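Poly-gamma-glutamate hydrolase (Bacillus phage phiNIT1, PDB 3A9L) is a zinc peptidase that hydrolyses the gamma-glutamyl linkages of bacterial poly-gamma-glutamate. Local coordinates at the interface of chains A and B. Coordinates in Å, arbitrary orientation; residue numbers count along the deposited sequence, not the author numbering. Chains: chain A/B, Poly-gamma-glutamate hydrolase.

Contacts 1 and 2 lie about 23 Å apart, measured between the centres of their C-alpha atoms, at opposite ends of strand 23-29 of chain B. That strand supplies B:Arg29 to contact 1 and B:Tyr23, B:Asn24 and B:Ile25 to contact 2. Both contain the same packing, residues 19-20 of one chain against 29-31 of the other, with the chains exchanged by the two-fold. Contact 2 includes an antiparallel bridge, whose symmetry twin lies next to contact 1, and it pairs the two strands 23-29 across the interface. The pairing may be the working form or may reflect crystal packing.

Contact 1: the interface of chains A and B. Residues chain A 18-20; chain B 29-32.
The CG2 methyl of A:Val19 packs 3.5 Å from the backbone O of B:Arg29, a van der Waals contact. In this zinc peptidase of the poly-gamma-glutamate hydrolase family, the loop following helix 10-16 of chain A thereby packs on the turn that leaves strand 23-29 of chain B. A:Val19 hides 75 Å² of surface, far more than its neighbours A:Thr18 and A:Gly20.

The valine divides its branches between two stretches of the partner. At chi1 65°, CG1 lies between the backbone N and the carbonyl carbon, while CG2 points away from that N. CG1 therefore reaches the peptide joining B:Asn31 to B:Pro32, with the proline N at 3.5 Å. The same methyl lies 3.8 Å from CB of B:Pro32, at the proline ring's rim. Further round this ring, CD of B:Pro32 comes to 3.6 Å from the backbone O of A:Val19.

The long arm of B:Arg29 passes beside the valine, roughly at right angles to the proline side. Its chain is extended from CG to NE, with CG anti to the backbone N (chi1 -164°), and this carries NE to 3.9 Å from CG2 of A:Val19. NH2 of the same guanidinium is 4.0 Å from CG1 of A:Val19, so the flat group borders both methyls. Beyond the valine, CA of A:Gly20 lies 3.9 Å from CA of B:Gln30, an approach that the missing side chain of the glycine probably allows.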
loop_
_atom_site.group_PDB
_atom_site.type_symbol
_atom_site.label_atom_id
_atom_site.label_comp_id
_atom_site.label_asym_id
_atom_site.label_seq_id
_atom_site.Cartn_x
_atom_site.Cartn_y
_atom_site.Cartn_z
ATOM N N THR A 18 18.552 0.655 1.903
ATOM C CA THR A 18 17.763 0.809 3.156
ATOM C C THR A 18 16.336 1.231 2.815
ATOM O O THR A 18 16.132 2.217 2.150
ATOM C CB THR A 18 18.467 1.851 4.094
ATOM O OG1 THR A 18 19.628 1.229 4.650
ATOM C CG2 THR A 18 17.580 2.382 5.246
ATOM N N VAL A 19 15.337 0.465 3.249
ATOM C CA VAL A 19 13.969 0.849 2.924
ATOM C C VAL A 19 13.599 2.136 3.653
ATOM O O VAL A 19 14.036 2.372 4.797
ATOM C CB VAL A 19 12.993 -0.284 3.178
ATOM C CG1 VAL A 19 12.932 -0.621 4.655
ATOM C CG2 VAL A 19 11.608 0.058 2.614
ATOM N N GLY A 20 12.837 2.977 2.976
ATOM C CA GLY A 20 12.445 4.275 3.520
ATOM C C GLY A 20 13.564 5.317 3.488
ATOM O O GLY A 20 13.344 6.460 3.914
ATOM N N ARG B 29 5.512 0.176 2.724
ATOM C CA ARG B 29 6.749 -0.279 3.335
ATOM C C ARG B 29 7.810 0.812 3.231
ATOM O O ARG B 29 8.325 1.115 2.124
ATOM C CB ARG B 29 7.260 -1.553 2.672
ATOM C CG ARG B 29 8.338 -2.245 3.561
ATOM C CD ARG B 29 9.136 -3.275 2.810
ATOM N NE ARG B 29 10.399 -3.577 3.512
ATOM C CZ ARG B 29 11.397 -4.333 3.036
ATOM N NH1 ARG B 29 11.312 -4.919 1.854
ATOM N NH2 ARG B 29 12.498 -4.522 3.764
ATOM N N GLN B 30 8.120 1.415 4.371
ATOM C CA GLN B 30 8.982 2.604 4.341
ATOM C C GLN B 30 9.896 2.742 5.581
ATOM O O GLN B 30 10.508 3.794 5.800
ATOM C CB GLN B 30 8.135 3.851 4.107
ATOM C CG GLN B 30 7.214 4.186 5.308
ATOM C CD GLN B 30 6.497 5.501 5.212
ATOM O OE1 GLN B 30 6.687 6.261 4.272
ATOM N NE2 GLN B 30 5.629 5.786 6.209
ATOM N N ASN B 31 9.983 1.688 6.390
ATOM C CA ASN B 31 10.864 1.685 7.573
ATOM C C ASN B 31 11.389 0.288 7.765
ATOM O O ASN B 31 10.595 -0.665 7.642
ATOM C CB ASN B 31 10.104 2.143 8.840
ATOM C CG ASN B 31 11.043 2.511 10.009
ATOM O OD1 ASN B 31 11.505 1.659 10.782
ATOM N ND2 ASN B 31 11.297 3.792 10.148
ATOM N N PRO B 32 12.714 0.133 8.064
ATOM C CA PRO B 32 13.272 -1.210 8.277
ATOM C C PRO B 32 13.129 -1.793 9.700
ATOM O O PRO B 32 13.483 -2.962 9.912
ATOM C CB PRO B 32 14.761 -1.035 7.972
ATOM C CG PRO B 32 15.021 0.447 7.993
ATOM C CD PRO B 32 13.748 1.181 8.179
#

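Contact 2: the interface of chains A and B. Residues chain A 29-31; chain B 19-20, 23-25.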
loop_
_atom_site.group_PDB
_atom_site.type_symbol
_atom_site.label_atom_id
_atom_site.label_comp_id
_atom_site.label_asym_id
_atom_site.label_seq_id
_atom_site.Cartn_x
_atom_site.Cartn_y
_atom_site.Cartn_z
ATOM N N ARG A 29 -4.632 -3.071 -2.958
ATOM C CA ARG A 29 -5.368 -4.099 -3.649
ATOM C C ARG A 29 -6.850 -3.815 -3.362
ATOM O O ARG A 29 -7.279 -3.850 -2.194
ATOM C CB ARG A 29 -4.950 -5.496 -3.146
ATOM C CG ARG A 29 -5.514 -6.592 -4.045
ATOM C CD ARG A 29 -5.238 -8.026 -3.605
ATOM N NE ARG A 29 -6.078 -8.936 -4.382
ATOM C CZ ARG A 29 -6.480 -10.150 -4.001
ATOM N NH1 ARG A 29 -6.069 -10.675 -2.875
ATOM N NH2 ARG A 29 -7.270 -10.863 -4.795
ATOM N N GLN A 30 -7.605 -3.521 -4.422
ATOM C CA GLN A 30 -8.962 -3.021 -4.313
ATOM C C GLN A 30 -9.810 -3.377 -5.531
ATOM O O GLN A 30 -10.926 -2.909 -5.670
ATOM C CB GLN A 30 -8.958 -1.497 -4.054
ATOM C CG GLN A 30 -8.457 -0.622 -5.220
ATOM C CD GLN A 30 -8.736 0.862 -5.017
ATOM O OE1 GLN A 30 -9.411 1.270 -4.056
ATOM N NE2 GLN A 30 -8.213 1.684 -5.915
ATOM N N ASN A 31 -9.278 -4.234 -6.390
ATOM C CA ASN A 31 -9.965 -4.656 -7.610
ATOM C C ASN A 31 -9.563 -6.093 -7.979
ATOM O O ASN A 31 -8.369 -6.419 -7.935
ATOM C CB ASN A 31 -9.659 -3.669 -8.751
ATOM C CG ASN A 31 -10.639 -3.776 -9.927
ATOM O OD1 ASN A 31 -10.389 -4.512 -10.889
ATOM N ND2 ASN A 31 -11.747 -3.040 -9.858
ATOM N N VAL B 19 -12.623 -8.523 -3.600
ATOM C CA VAL B 19 -11.791 -7.423 -3.129
ATOM C C VAL B 19 -12.284 -6.116 -3.765
ATOM O O VAL B 19 -12.717 -6.118 -4.936
ATOM C CB VAL B 19 -10.272 -7.696 -3.352
ATOM C CG1 VAL B 19 -9.973 -8.024 -4.857
ATOM C CG2 VAL B 19 -9.417 -6.531 -2.773
ATOM N N GLY B 20 -12.259 -5.029 -3.001
ATOM C CA GLY B 20 -12.747 -3.750 -3.486
ATOM C C GLY B 20 -14.238 -3.583 -3.223
ATOM O O GLY B 20 -14.764 -2.497 -3.338
ATOM N N TYR B 23 -13.599 -6.085 0.883
ATOM C CA TYR B 23 -12.354 -5.896 1.623
ATOM C C TYR B 23 -11.267 -5.317 0.709
ATOM O O TYR B 23 -11.309 -5.509 -0.495
ATOM C CB TYR B 23 -11.873 -7.241 2.249
ATOM C CG TYR B 23 -11.113 -8.154 1.279
ATOM C CD1 TYR B 23 -9.711 -8.059 1.113
ATOM C CD2 TYR B 23 -11.796 -9.094 0.506
ATOM C CE1 TYR B 23 -9.030 -8.907 0.179
ATOM C CE2 TYR B 23 -11.148 -9.921 -0.389
ATOM C CZ TYR B 23 -9.765 -9.851 -0.540
ATOM O OH TYR B 23 -9.164 -10.686 -1.469
ATOM N N ASN B 24 -10.325 -4.584 1.292
ATOM C CA ASN B 24 -9.136 -4.142 0.537
ATOM C C ASN B 24 -7.926 -4.275 1.460
ATOM O O ASN B 24 -8.090 -4.567 2.663
ATOM C CB ASN B 24 -9.311 -2.744 -0.145
ATOM C CG ASN B 24 -9.203 -1.555 0.822
ATOM O OD1 ASN B 24 -8.719 -1.682 1.958
ATOM N ND2 ASN B 24 -9.630 -0.378 0.348
ATOM N N ILE B 25 -6.730 -4.110 0.886
ATOM C CA ILE B 25 -5.472 -4.231 1.597
ATOM C C ILE B 25 -4.653 -3.020 1.140
ATOM O O ILE B 25 -4.559 -2.753 -0.074
ATOM C CB ILE B 25 -4.695 -5.538 1.249
ATOM C CG1 ILE B 25 -5.627 -6.772 1.317
ATOM C CG2 ILE B 25 -3.435 -5.633 2.153
ATOM C CD1 ILE B 25 -5.004 -8.178 1.184
HETATM O O HOH W 1 -11.075 0.151 -1.933
#
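A:Arg29 and B:Ile25 form an antiparallel beta bridge, its two hydrogen bonds both made by backbone atoms. N of A:Arg29 donates to O of B:Ile25 at 2.9 Å. In return, N of B:Ile25 donates to O of A:Arg29 at 3.1 Å, fairly straight (159° at H).

A:Arg29 buries the most surface here, 72 Å², and its side chain continues the contact past the bridge. With CG anti to the backbone N (chi1 -169°) and the chain extended as far as NE, the arm crosses B:Val19 at about a right angle. NE comes to 4.0 Å from CG1 of B:Val19. CB of B:Val19 lies over a face of both the guanidinium and the B:Tyr23 ring, offset toward the rim of each; the two planes stand 88° apart, and CB thus fills the angle between them. The tyrosine hydroxyl OH approaches NH1 of A:Arg29 at 3.4 Å, a polar contact too long to be counted as a firm hydrogen bond.

B:Val19 turns its other methyl to the backbone, CG2 lying 3.5 Å from O of A:Arg29, an oxygen that already accepts the hydrogen bond from N of B:Ile25.

CA of A:Gln30 lies 3.9 Å from CG2 of B:Val19 and also packs near CA of B:Gly20. The side chain of A:Gln30 extends beyond CG toward a bridging water. Its amide OE1 is 2.9 Å from water 1, to which the amide ND2 of B:Asn24 is linked at 2.8 Å.

The site joins the end of strand 23-29 in chain A, and the turn after it, to the beginning of the same strand in chain B and the loop after helix 10-16, making the strands neighbours across the two-fold axis.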